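PDB 5N9X: adenylation domain from Streptomyces sp., which belongs to the ANL superfamily of AMP-binding enzymes and is modelled here with ATP and threonine in its pocket. Local coordinates for residues 67-72 with 115-120; 74-79 with 98-103; 17-22 with 156-161; 50-55 with 137-142; 185-190 with 214-219. All coordinates share one frame; numbering follows the deposited sequence.

Contact 1: residues 67-72 with 115-120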
# COMPACT_ATOMS: atom_id res chain seq x y z
N LYS A 67 8.02 23.87 -11.28
CA LYS A 67 6.70 23.26 -11.12
C LYS A 67 6.47 22.21 -12.22
O LYS A 67 6.89 22.39 -13.36
CB LYS A 67 5.60 24.33 -11.15
CG LYS A 67 4.18 23.78 -11.25
CD LYS A 67 3.17 24.74 -10.62
CE LYS A 67 2.84 25.91 -11.55
NZ LYS A 67 2.25 25.41 -12.84
N GLY A 68 5.85 21.08 -11.87
CA GLY A 68 5.59 20.04 -12.86
C GLY A 68 6.79 19.16 -13.13
O GLY A 68 6.70 18.21 -13.88
N ASP A 69 7.93 19.48 -12.52
CA ASP A 69 9.10 18.62 -12.60
C ASP A 69 9.02 17.43 -11.65
O ASP A 69 8.25 17.42 -10.68
CB ASP A 69 10.38 19.41 -12.29
CG ASP A 69 10.88 20.22 -13.49
OD1 ASP A 69 10.40 20.00 -14.62
OD2 ASP A 69 11.78 21.07 -13.27
N ARG A 70 9.87 16.44 -11.91
CA ARG A 70 9.82 15.19 -11.20
C ARG A 70 11.18 14.95 -10.55
O ARG A 70 12.21 14.98 -11.23
CB ARG A 70 9.42 14.06 -12.15
CG ARG A 70 8.02 14.28 -12.72
CD ARG A 70 7.46 13.01 -13.28
NE ARG A 70 7.97 12.49 -14.53
CZ ARG A 70 7.34 12.59 -15.71
NH1 ARG A 70 6.14 13.15 -15.79
NH2 ARG A 70 7.89 12.07 -16.80
N VAL A 71 11.20 14.77 -9.23
CA VAL A 71 12.47 14.61 -8.55
C VAL A 71 12.52 13.31 -7.76
O VAL A 71 11.64 13.02 -6.95
CB VAL A 71 12.76 15.80 -7.61
CG1 VAL A 71 14.11 15.62 -6.97
CG2 VAL A 71 12.73 17.12 -8.39
N ALA A 72 13.56 12.53 -8.02
CA ALA A 72 13.75 11.26 -7.33
C ALA A 72 14.12 11.50 -5.88
O ALA A 72 14.84 12.45 -5.57
CB ALA A 72 14.81 10.44 -8.00
N GLN A 115 11.98 10.03 -15.91
CA GLN A 115 12.70 11.21 -16.41
C GLN A 115 12.80 12.28 -15.33
O GLN A 115 12.26 13.38 -15.48
CB GLN A 115 12.01 11.81 -17.65
CG GLN A 115 11.54 10.82 -18.73
CD GLN A 115 10.42 11.40 -19.60
OE1 GLN A 115 9.24 11.29 -19.26
NE2 GLN A 115 10.79 12.02 -20.72
N VAL A 116 13.46 11.96 -14.22
CA VAL A 116 13.58 12.97 -13.18
C VAL A 116 14.68 13.99 -13.52
O VAL A 116 15.71 13.63 -14.06
CB VAL A 116 13.85 12.33 -11.79
CG1 VAL A 116 12.72 11.39 -11.42
CG2 VAL A 116 15.16 11.58 -11.79
N VAL A 117 14.41 15.26 -13.23
CA VAL A 117 15.36 16.35 -13.45
C VAL A 117 16.47 16.39 -12.41
O VAL A 117 17.43 17.12 -12.58
CB VAL A 117 14.66 17.70 -13.43
CG1 VAL A 117 13.43 17.66 -14.28
CG2 VAL A 117 14.28 18.09 -12.00
N ALA A 118 16.31 15.62 -11.33
CA ALA A 118 17.26 15.61 -10.22
C ALA A 118 17.00 14.44 -9.29
O ALA A 118 15.96 13.80 -9.39
CB ALA A 118 17.16 16.91 -9.45
N LEU A 119 17.93 14.18 -8.38
CA LEU A 119 17.71 13.19 -7.33
C LEU A 119 18.05 13.77 -5.94
O LEU A 119 19.04 14.50 -5.79
CB LEU A 119 18.52 11.92 -7.61
CG LEU A 119 18.25 10.71 -6.71
CD1 LEU A 119 18.36 9.42 -7.50
CD2 LEU A 119 19.19 10.66 -5.51
N VAL A 120 17.24 13.46 -4.93
CA VAL A 120 17.56 13.89 -3.57
C VAL A 120 17.87 12.69 -2.70
O VAL A 120 17.10 11.72 -2.66
CB VAL A 120 16.41 14.69 -2.94
CG1 VAL A 120 16.83 15.24 -1.59
CG2 VAL A 120 16.00 15.83 -3.83
O HOH W 1 10.81 15.68 -14.51

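Contact 2: residues 74-79 with 98-103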
# COMPACT_ATOMS: atom_id res chain seq x y z
N ARG A 74 15.76 9.28 -2.74
CA ARG A 74 16.36 8.02 -2.32
C ARG A 74 17.07 8.14 -0.97
O ARG A 74 18.25 8.52 -0.91
CB ARG A 74 17.34 7.52 -3.40
CG ARG A 74 17.91 6.18 -3.08
CD ARG A 74 18.95 5.75 -4.10
NE ARG A 74 19.31 4.35 -3.91
CZ ARG A 74 20.14 3.90 -2.97
NH1 ARG A 74 20.72 4.73 -2.12
NH2 ARG A 74 20.41 2.61 -2.89
N MET A 75 16.34 7.83 0.10
CA MET A 75 16.81 8.04 1.48
C MET A 75 16.16 7.06 2.45
O MET A 75 15.00 6.72 2.31
CB MET A 75 16.48 9.45 1.99
CG MET A 75 17.16 10.60 1.32
SD MET A 75 17.22 11.98 2.47
CE MET A 75 17.01 13.34 1.34
N PRO A 76 16.90 6.67 3.48
CA PRO A 76 16.29 5.91 4.58
C PRO A 76 15.19 6.75 5.24
O PRO A 76 15.30 7.97 5.20
CB PRO A 76 17.46 5.66 5.53
CG PRO A 76 18.44 6.77 5.22
CD PRO A 76 18.32 6.95 3.73
N PRO A 77 14.14 6.11 5.81
CA PRO A 77 13.10 6.89 6.48
C PRO A 77 13.66 7.65 7.67
O PRO A 77 14.45 7.12 8.45
CB PRO A 77 12.09 5.82 6.93
CG PRO A 77 12.86 4.56 7.01
CD PRO A 77 13.86 4.66 5.87
N GLY A 78 13.26 8.91 7.80
CA GLY A 78 13.75 9.77 8.86
C GLY A 78 13.46 11.23 8.56
O GLY A 78 12.83 11.56 7.54
N ALA A 79 13.92 12.10 9.46
CA ALA A 79 13.79 13.54 9.32
C ALA A 79 14.14 14.05 7.92
O ALA A 79 13.34 14.75 7.30
CB ALA A 79 14.65 14.22 10.36
N LEU A 98 12.37 6.03 -4.35
CA LEU A 98 13.10 4.83 -4.69
C LEU A 98 13.42 4.17 -3.37
O LEU A 98 14.13 4.75 -2.54
CB LEU A 98 14.39 5.16 -5.46
CG LEU A 98 14.25 6.01 -6.72
CD1 LEU A 98 15.59 6.30 -7.37
CD2 LEU A 98 13.35 5.29 -7.68
N ASP A 99 12.89 2.98 -3.14
CA ASP A 99 13.21 2.32 -1.90
C ASP A 99 14.62 1.75 -2.00
O ASP A 99 14.95 1.13 -3.00
CB ASP A 99 12.21 1.22 -1.57
CG ASP A 99 12.41 0.67 -0.18
OD1 ASP A 99 13.40 -0.05 0.00
OD2 ASP A 99 11.60 0.96 0.72
N ILE A 100 15.43 1.92 -0.97
CA ILE A 100 16.84 1.53 -1.08
C ILE A 100 17.09 -0.01 -1.11
O ILE A 100 18.13 -0.45 -1.60
CB ILE A 100 17.66 2.22 0.04
CG1 ILE A 100 17.64 3.74 -0.19
CG2 ILE A 100 19.11 1.76 0.04
CD1 ILE A 100 18.33 4.55 0.88
N ARG A 101 16.14 -0.84 -0.67
CA ARG A 101 16.29 -2.29 -0.90
C ARG A 101 15.87 -2.65 -2.32
O ARG A 101 15.95 -3.81 -2.72
CB ARG A 101 15.52 -3.16 0.11
CG ARG A 101 14.39 -2.48 0.82
CD ARG A 101 13.94 -3.12 2.11
NE ARG A 101 12.77 -2.38 2.59
CZ ARG A 101 11.51 -2.69 2.31
NH1 ARG A 101 11.22 -3.77 1.60
NH2 ARG A 101 10.54 -1.93 2.78
N ASN A 102 15.41 -1.67 -3.09
CA ASN A 102 15.18 -1.92 -4.51
C ASN A 102 16.52 -2.20 -5.19
O ASN A 102 17.48 -1.45 -5.01
CB ASN A 102 14.50 -0.73 -5.18
CG ASN A 102 12.98 -0.77 -5.09
OD1 ASN A 102 12.38 -1.78 -4.69
ND2 ASN A 102 12.35 0.33 -5.47
N PRO A 103 16.58 -3.29 -5.98
CA PRO A 103 17.78 -3.63 -6.76
C PRO A 103 18.15 -2.52 -7.73
O PRO A 103 17.28 -1.97 -8.40
CB PRO A 103 17.36 -4.90 -7.52
CG PRO A 103 15.86 -4.84 -7.55
CD PRO A 103 15.46 -4.20 -6.26

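Contact 3: residues 17-22 with 156-161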
# COMPACT_ATOMS: atom_id res chain seq x y z
N GLY A 17 -7.36 22.52 2.23
CA GLY A 17 -7.17 23.22 0.98
C GLY A 17 -7.00 22.35 -0.26
O GLY A 17 -7.25 21.15 -0.24
N ALA A 18 -6.55 22.97 -1.34
CA ALA A 18 -6.46 22.31 -2.62
C ALA A 18 -5.30 21.31 -2.71
O ALA A 18 -5.40 20.28 -3.38
CB ALA A 18 -6.34 23.36 -3.72
N THR A 19 -4.19 21.60 -2.04
CA THR A 19 -2.99 20.79 -2.21
C THR A 19 -2.44 20.24 -0.88
O THR A 19 -2.91 20.61 0.20
CB THR A 19 -1.89 21.62 -2.92
OG1 THR A 19 -1.35 22.57 -2.00
CG2 THR A 19 -2.48 22.37 -4.09
N LEU A 20 -1.45 19.36 -0.97
CA LEU A 20 -0.77 18.83 0.21
C LEU A 20 0.09 19.92 0.88
O LEU A 20 0.20 19.99 2.11
CB LEU A 20 0.08 17.60 -0.19
CG LEU A 20 -0.72 16.38 -0.70
CD1 LEU A 20 0.19 15.29 -1.27
CD2 LEU A 20 -1.63 15.80 0.39
N VAL A 21 0.67 20.78 0.07
CA VAL A 21 1.42 21.93 0.55
C VAL A 21 0.51 22.80 1.45
O VAL A 21 0.89 23.17 2.54
CB VAL A 21 1.98 22.74 -0.66
CG1 VAL A 21 2.41 24.13 -0.25
CG2 VAL A 21 3.10 21.97 -1.36
N ASP A 22 -0.71 23.07 0.98
CA ASP A 22 -1.70 23.82 1.74
C ASP A 22 -1.97 23.14 3.08
O ASP A 22 -1.97 23.79 4.13
CB ASP A 22 -3.03 23.95 0.97
CG ASP A 22 -2.93 24.84 -0.28
OD1 ASP A 22 -2.15 25.83 -0.29
OD2 ASP A 22 -3.70 24.56 -1.24
N PRO A 156 2.29 24.65 -5.96
CA PRO A 156 1.61 23.73 -6.88
C PRO A 156 0.09 23.86 -6.80
O PRO A 156 -0.39 24.39 -5.80
CB PRO A 156 2.08 22.35 -6.41
CG PRO A 156 2.46 22.54 -4.98
CD PRO A 156 2.94 23.95 -4.84
N GLY A 157 -0.63 23.42 -7.83
CA GLY A 157 -2.09 23.40 -7.80
C GLY A 157 -2.65 22.00 -7.57
O GLY A 157 -1.90 21.03 -7.52
N PRO A 158 -3.97 21.89 -7.39
CA PRO A 158 -4.60 20.58 -7.23
C PRO A 158 -4.31 19.64 -8.40
O PRO A 158 -4.22 18.42 -8.20
CB PRO A 158 -6.11 20.90 -7.16
CG PRO A 158 -6.25 22.38 -7.43
CD PRO A 158 -4.91 22.99 -7.12
N GLN A 159 -4.15 20.19 -9.60
CA GLN A 159 -3.92 19.34 -10.75
C GLN A 159 -2.45 19.06 -11.02
O GLN A 159 -2.15 18.36 -11.97
CB GLN A 159 -4.59 19.94 -11.99
CG GLN A 159 -6.06 20.28 -11.76
CD GLN A 159 -6.97 19.05 -11.86
OE1 GLN A 159 -6.57 17.92 -11.56
NE2 GLN A 159 -8.21 19.27 -12.29
N ASP A 160 -1.55 19.55 -10.18
CA ASP A 160 -0.15 19.12 -10.25
C ASP A 160 0.10 17.78 -9.55
O ASP A 160 -0.51 17.46 -8.53
CB ASP A 160 0.78 20.21 -9.71
CG ASP A 160 0.87 21.41 -10.66
OD1 ASP A 160 1.44 21.22 -11.76
OD2 ASP A 160 0.36 22.52 -10.33
N VAL A 161 1.00 16.99 -10.13
CA VAL A 161 1.34 15.67 -9.61
C VAL A 161 2.14 15.81 -8.32
O VAL A 161 3.12 16.54 -8.25
CB VAL A 161 2.16 14.85 -10.65
CG1 VAL A 161 2.50 13.48 -10.13
CG2 VAL A 161 1.38 14.73 -11.95
O HOH W 2 -0.55 24.70 -3.17

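Contact 4: residues 50-55 with 137-142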
# COMPACT_ATOMS: atom_id res chain seq x y z
N HIS A 50 8.51 23.05 8.87
CA HIS A 50 8.06 24.02 7.88
C HIS A 50 9.19 24.92 7.39
O HIS A 50 9.34 25.15 6.19
CB HIS A 50 6.92 24.87 8.42
CG HIS A 50 6.30 25.74 7.37
ND1 HIS A 50 6.55 27.09 7.28
CD2 HIS A 50 5.45 25.45 6.35
CE1 HIS A 50 5.88 27.60 6.26
NE2 HIS A 50 5.20 26.62 5.68
N SER A 51 9.98 25.43 8.33
CA SER A 51 11.16 26.22 7.98
C SER A 51 12.14 25.50 7.07
O SER A 51 12.60 26.05 6.06
CB SER A 51 11.90 26.66 9.24
OG SER A 51 11.45 27.93 9.63
N TRP A 52 12.48 24.28 7.46
CA TRP A 52 13.44 23.44 6.77
C TRP A 52 12.96 23.22 5.33
O TRP A 52 13.70 23.43 4.35
CB TRP A 52 13.57 22.13 7.57
CG TRP A 52 14.59 21.13 7.14
CD1 TRP A 52 15.48 21.24 6.09
CD2 TRP A 52 14.88 19.88 7.77
NE1 TRP A 52 16.26 20.11 6.03
CE2 TRP A 52 15.92 19.26 7.05
CE3 TRP A 52 14.34 19.21 8.88
CZ2 TRP A 52 16.44 18.01 7.41
CZ3 TRP A 52 14.85 17.95 9.22
CH2 TRP A 52 15.89 17.37 8.49
N ALA A 53 11.67 22.88 5.21
CA ALA A 53 11.06 22.57 3.93
C ALA A 53 11.01 23.77 2.97
O ALA A 53 11.32 23.63 1.79
CB ALA A 53 9.64 22.02 4.16
N GLU A 54 10.60 24.93 3.47
CA GLU A 54 10.69 26.16 2.67
C GLU A 54 12.10 26.41 2.14
O GLU A 54 12.29 26.73 0.96
CB GLU A 54 10.23 27.38 3.48
CG GLU A 54 8.76 27.36 3.88
CD GLU A 54 7.85 27.36 2.65
OE1 GLU A 54 8.17 28.09 1.69
OE2 GLU A 54 6.82 26.64 2.66
N GLY A 55 13.09 26.25 3.03
CA GLY A 55 14.47 26.36 2.61
C GLY A 55 14.86 25.35 1.54
O GLY A 55 15.56 25.70 0.58
N GLU A 137 23.44 15.11 3.28
CA GLU A 137 24.15 16.11 4.07
C GLU A 137 23.69 17.48 3.61
O GLU A 137 23.47 18.38 4.43
CB GLU A 137 25.67 15.96 3.93
CG GLU A 137 26.44 17.19 4.40
CD GLU A 137 27.95 17.02 4.37
OE1 GLU A 137 28.47 16.35 3.44
OE2 GLU A 137 28.62 17.55 5.29
N ASN A 138 23.53 17.63 2.30
CA ASN A 138 22.97 18.86 1.77
C ASN A 138 21.62 19.19 2.42
O ASN A 138 21.41 20.32 2.84
CB ASN A 138 22.81 18.78 0.26
CG ASN A 138 24.11 19.05 -0.49
OD1 ASN A 138 24.30 18.58 -1.61
ND2 ASN A 138 25.01 19.82 0.13
N VAL A 139 20.72 18.21 2.51
CA VAL A 139 19.39 18.40 3.08
C VAL A 139 19.44 18.71 4.58
O VAL A 139 18.73 19.61 5.05
CB VAL A 139 18.49 17.15 2.83
CG1 VAL A 139 17.27 17.14 3.76
CG2 VAL A 139 18.05 17.09 1.37
N ALA A 140 20.27 17.98 5.32
CA ALA A 140 20.49 18.22 6.75
C ALA A 140 20.98 19.64 7.06
O ALA A 140 20.74 20.16 8.15
CB ALA A 140 21.48 17.21 7.33
N ALA A 141 21.66 20.25 6.10
CA ALA A 141 22.31 21.53 6.32
C ALA A 141 21.31 22.67 6.44
O ALA A 141 21.61 23.68 7.07
CB ALA A 141 23.29 21.83 5.18
N LEU A 142 20.15 22.52 5.82
CA LEU A 142 19.15 23.59 5.81
C LEU A 142 18.21 23.47 7.01
O LEU A 142 17.36 24.34 7.23
CB LEU A 142 18.36 23.59 4.49
CG LEU A 142 19.10 24.17 3.26
CD1 LEU A 142 20.10 23.19 2.69
CD2 LEU A 142 18.17 24.63 2.15

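Contact 5: residues 185-190 with 214-219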
# COMPACT_ATOMS: atom_id res chain seq x y z
N THR A 185 -5.78 15.13 -1.66
CA THR A 185 -6.65 15.94 -0.81
C THR A 185 -8.09 15.41 -0.88
O THR A 185 -8.78 15.40 0.13
CB THR A 185 -6.54 17.49 -1.13
OG1 THR A 185 -6.87 17.77 -2.49
CG2 THR A 185 -5.14 18.00 -0.82
N ALA A 186 -8.53 14.90 -2.04
CA ALA A 186 -9.84 14.24 -2.08
C ALA A 186 -9.90 13.00 -1.18
O ALA A 186 -10.95 12.72 -0.61
CB ALA A 186 -10.22 13.86 -3.52
N LEU A 187 -8.80 12.27 -1.05
CA LEU A 187 -8.75 11.12 -0.14
C LEU A 187 -9.14 11.51 1.31
O LEU A 187 -10.07 10.95 1.90
CB LEU A 187 -7.35 10.47 -0.15
CG LEU A 187 -7.16 9.38 0.92
CD1 LEU A 187 -8.12 8.22 0.72
CD2 LEU A 187 -5.74 8.88 1.02
N PHE A 188 -8.43 12.50 1.86
CA PHE A 188 -8.67 12.91 3.25
C PHE A 188 -10.00 13.59 3.43
O PHE A 188 -10.61 13.43 4.48
CB PHE A 188 -7.51 13.79 3.75
CG PHE A 188 -6.26 13.00 4.03
CD1 PHE A 188 -6.07 12.39 5.26
CD2 PHE A 188 -5.32 12.79 3.01
CE1 PHE A 188 -4.94 11.63 5.50
CE2 PHE A 188 -4.19 12.02 3.24
CZ PHE A 188 -4.00 11.43 4.48
N GLU A 189 -10.49 14.32 2.43
CA GLU A 189 -11.87 14.78 2.54
C GLU A 189 -12.87 13.59 2.57
O GLU A 189 -13.78 13.58 3.40
CB GLU A 189 -12.24 15.77 1.43
CG GLU A 189 -13.34 16.76 1.84
CD GLU A 189 -12.91 17.73 2.97
OE1 GLU A 189 -11.85 18.38 2.82
OE2 GLU A 189 -13.64 17.85 4.00
N ALA A 190 -12.69 12.59 1.72
CA ALA A 190 -13.61 11.44 1.73
C ALA A 190 -13.67 10.74 3.10
O ALA A 190 -14.70 10.17 3.48
CB ALA A 190 -13.21 10.44 0.65
N SER A 214 2.19 4.67 2.74
CA SER A 214 2.97 5.68 3.48
C SER A 214 2.45 7.10 3.31
O SER A 214 2.62 7.93 4.17
CB SER A 214 4.44 5.64 3.05
OG SER A 214 4.62 6.16 1.73
N VAL A 215 1.83 7.37 2.16
CA VAL A 215 1.11 8.63 1.91
C VAL A 215 -0.03 8.86 2.89
O VAL A 215 -0.20 9.94 3.43
CB VAL A 215 0.53 8.65 0.50
CG1 VAL A 215 -0.16 9.98 0.20
CG2 VAL A 215 1.65 8.38 -0.50
N TRP A 216 -0.79 7.82 3.11
CA TRP A 216 -1.84 7.85 4.10
C TRP A 216 -1.25 8.08 5.48
O TRP A 216 -1.75 8.88 6.26
CB TRP A 216 -2.62 6.56 4.02
CG TRP A 216 -3.56 6.25 5.10
CD1 TRP A 216 -3.40 5.28 6.03
CD2 TRP A 216 -4.84 6.85 5.35
NE1 TRP A 216 -4.49 5.24 6.86
CE2 TRP A 216 -5.40 6.19 6.46
CE3 TRP A 216 -5.57 7.88 4.74
CZ2 TRP A 216 -6.66 6.54 6.99
CZ3 TRP A 216 -6.81 8.23 5.27
CH2 TRP A 216 -7.35 7.56 6.38
N GLU A 217 -0.16 7.38 5.75
CA GLU A 217 0.46 7.44 7.05
C GLU A 217 1.05 8.84 7.29
O GLU A 217 0.75 9.47 8.30
CB GLU A 217 1.54 6.36 7.19
CG GLU A 217 0.99 4.94 7.34
CD GLU A 217 2.09 3.85 7.36
OE1 GLU A 217 3.18 4.06 6.78
OE2 GLU A 217 1.85 2.78 7.96
N ILE A 218 1.87 9.32 6.37
CA ILE A 218 2.51 10.63 6.51
C ILE A 218 1.49 11.77 6.62
O ILE A 218 1.55 12.61 7.54
CB ILE A 218 3.45 10.92 5.31
CG1 ILE A 218 4.70 10.03 5.34
CG2 ILE A 218 3.81 12.40 5.24
CD1 ILE A 218 5.30 9.71 3.92
N TRP A 219 0.55 11.80 5.67
CA TRP A 219 -0.38 12.91 5.58
C TRP A 219 -1.53 12.78 6.56
O TRP A 219 -2.13 13.78 6.96
CB TRP A 219 -0.86 13.05 4.14
CG TRP A 219 0.25 13.64 3.37
CD1 TRP A 219 1.07 13.00 2.46
CD2 TRP A 219 0.76 14.96 3.49
NE1 TRP A 219 2.02 13.86 2.00
CE2 TRP A 219 1.86 15.08 2.61
CE3 TRP A 219 0.39 16.07 4.26
CZ2 TRP A 219 2.59 16.27 2.47
CZ3 TRP A 219 1.11 17.25 4.13
CH2 TRP A 219 2.20 17.34 3.24

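Contact 1: residues 67-72 with 115-120
Three backbone hydrogen bonds join 67-72 to 115-120 as parallel neighbours. V117 N donates to R70 O over 3.0 Å, almost along the C=O axis of R70 but bent at the hydrogen (142°). Further on, A72 makes two bonds to the same strand, to either side of L119 in sequence, as in a regular parallel ladder: its N donates to A118 O at 3.0 Å, and its O accepts from V120 N at 2.7 Å, the straightest of the three bonds. A water continues the link at the start of the strand, accepting from R70 N and donating to Q115 O.

Apolar contacts form on both faces of the pair. On one face, V71 divides its methyls: CG1, anti to the backbone N, reaches V120 CG2 at 3.7 Å and also A118 CB, while CG2 meets V117 CG2. On the other, A72 CB packs on L119 CG at 3.7 Å, with V116 CG2 approaching it as well. V117 CG1 also touches D69 CG, the two side chains crossing at about a right angle.

The charged ends are held mainly by residues next to the segments. D69 OD2 accepts from R66 N, and the R70 guanidinium, on a chain bent at chi3 (-73°), donates through NE to S114 O at the end of helix 104-114; NH2 is likewise hydrogen-bonded to an adjoining residue. Q115 OE1 lies at the guanidinium edge, 2.9 Å from R70 NH2, but the angle is too poor for a hydrogen bond.

The pair forms the middle of a four-stranded parallel sheet, strand 94-97 flanking 70-74 and strand 133-134 flanking 118-121, while helix 79-90 covers the V71 and V120 face through I88.

Contact 2: residues 74-79 with 98-103
A charged guanidinium lying flat against an aliphatic side chain is the distinctive feature here: I100 places CG1 over the centre of the R74 guanidinium, 3.7 Å from R74 CZ. The R74 chain is extended from CG to NE, with CG anti to the backbone N (chi1 -175°), and so carries the planar group out to I100, whose side chain crosses it at about a right angle. I100 CG2 meets the same group at R74 NH2, 3.3 Å away. This is van der Waals packing on a guanidinium face; no hydrogen bond links the two segments. R74 NH1 is hydrogen-bonded to D122 O, which probably helps to fix the rotation of the group.

The far end of I100 continues along the same segment to P76. Its CD1 sits 3.6 Å from P76 N and 3.7 Å from P76 CD, against the M75-P76 peptide. R74 CB and L98 CB approach to 4.3 Å where the two backbones are nearest.

A type I turn from D99 to N102, closed by N102 N donating to D99 O at 2.8 Å, presents I100 to R74. The geometry also fits an Asx turn, D99 OD1 accepting from R101 N, although the position of OD1 is less certain; D99 OD2 is hydrogen-bonded to S208 OG.

Both segments are loops following neighbouring parallel strands, 70-74 and 94-97, and each runs into a helix, 79-90 or 104-114. N107 of helix 104-114 touches both R74 and L98, and M75 packs on helices 79-90 and 136-141.

Contact 3: residues 17-22 with 156-161
The close packing in this contact gathers around one methyl group. T19 CG2, anti to its own carbonyl carbon, presses against the backbone of the other segment, 3.4 Å from P156 O and 3.5 Å from G157 C. Proline rings meet the chain to each side of T19 in sequence: A18 CB touches P158 CD at 3.7 Å, and V21 CG2 lies 3.7 Å from P156 CG, the two side chains crossing obliquely.

With its methyl so placed, T19 turns OG1 back to the start of helix 20-30. OG1 accepts from D22 N at 3.1 Å in a nearly straight bond (165°), and D22 OD2 in turn accepts from T19 N, a capping box that satisfies the N-H groups of T19 and D22.

The polar link between the segments is indirect. No direct hydrogen bond crosses; a water joins them, 2.6 Å from T19 OG1 and donating to P156 O at 2.7 Å, with a weak bond to D22 OD1. The looser side is at P158, which is exposed to solvent and is the second residue of a type I turn from G157 to D160. That turn is braced by G157 N donating to the anti lone pair of D160 OD2.

Helix 181-191 lies against both segments: H181 touches T19 and P156 and accepts from L20 N, and T185 bonds A18 O. The contact thereby joins the beginning of helix 20-30 to the loop entering strand 161-167.

Contact 4: residues 50-55 with 137-142
This is a helix-to-helix-end contact near the periphery of the domain, where helix 46-62 meets L142 and the C-terminal part of the short helix that holds V139. One indole carries most of it. W52, with CG anti to the backbone N (chi1 -175°), extends its ring toward the other segment, and NE1 donates to V139 O over 2.7 Å. The oxygen lies near the indole plane, at the ring edge, whereas the nitrogen stands above the plane of the V139 carbonyl; the N-H to acceptor angle is 146°.

Van der Waals contacts flank this bond. V139 CG1 lies 3.8 Å from W52 CZ2, the two side chains crossing at about a right angle. L142 approaches the pyrrole part, its backbone C being 3.6 Å from W52 CD1. The L142 side chain then reaches on to G55, one turn along helix 46-62, where CD2 sits 3.2 Å from G55 O, with no side chain on G55 intervening. A79, N80 and A83 of helix 79-90 also touch the indole.

The chemistry is that of a largely apolar interface with a single direct polar tie. V139 O also receives a weak bond from L142 N, so the carbonyl serves both its own chain and the indole. Donating to V139 O satisfies the one polar atom of the buried W52 side chain and should restrict rotation of its ring.

Contact 5: residues 185-190 with 214-219
V215 is the first residue of 214-219 to meet the other helix, and does so through its backbone: V215 O lies at the edge of the F188 ring, 4.2 Å from F188 CZ.

W216 follows with a larger surface. CG is anti to the backbone N (chi1 167°), which carries the indole to L187 and F188. W216 CE3 is 3.9 Å from L187 CD2 and equally far from F188 CE1. The F188 ring and the six-membered ring of W216 have planes only 20° apart, but their centroids are 5.3 Å apart and the rings are slid so far that they barely overlap, so the pair is not a full offset stack. The carbonyl of W216 also faces the phenyl edge, in its plane, with W216 O 3.8 Å from F188 CZ.

At W219 the backbone and CB receive the tip of F188. F188 CZ comes to 3.5 Å from both W219 CB and W219 C, the two side chains crossing at about a right angle, while the W219 indole leads away from 185-190. F188 is thus inserted between W216 and W219, neighbours across one helical turn, without any hydrogen bond between the segments.

The short helical segments cross at -69° with their axes 11.4 Å apart, a spacing filled by these large side chains. Beyond them, W216 makes edge-to-face contacts with W203 of strand 202-205 and with H319, a residue of the threonine pocket; W219 packs on helices 20-30 and 79-90.

Overall arrangement
Contacts 1, 2 and 4 form a continuous region around one parallel sheet. V120 O of contact 1 is probably hydrogen-bonded to R74 N of contact 2 (2.8 Å), and V139 CG2 of contact 4 packs on V120 CG1 at 3.7 Å and near M75 CE. Contact 3 joins this region through K67, whose CD lies 3.6 Å from D160 OD2. Contact 3 also meets contact 5, where A18 O and T185 OG1 are 3.0 Å apart, a probable hydrogen bond. Contact 5 lies near the pocket, without touching threonine: the W216 side chain is about 7 Å from it, and that of V215 about 11 Å from ATP.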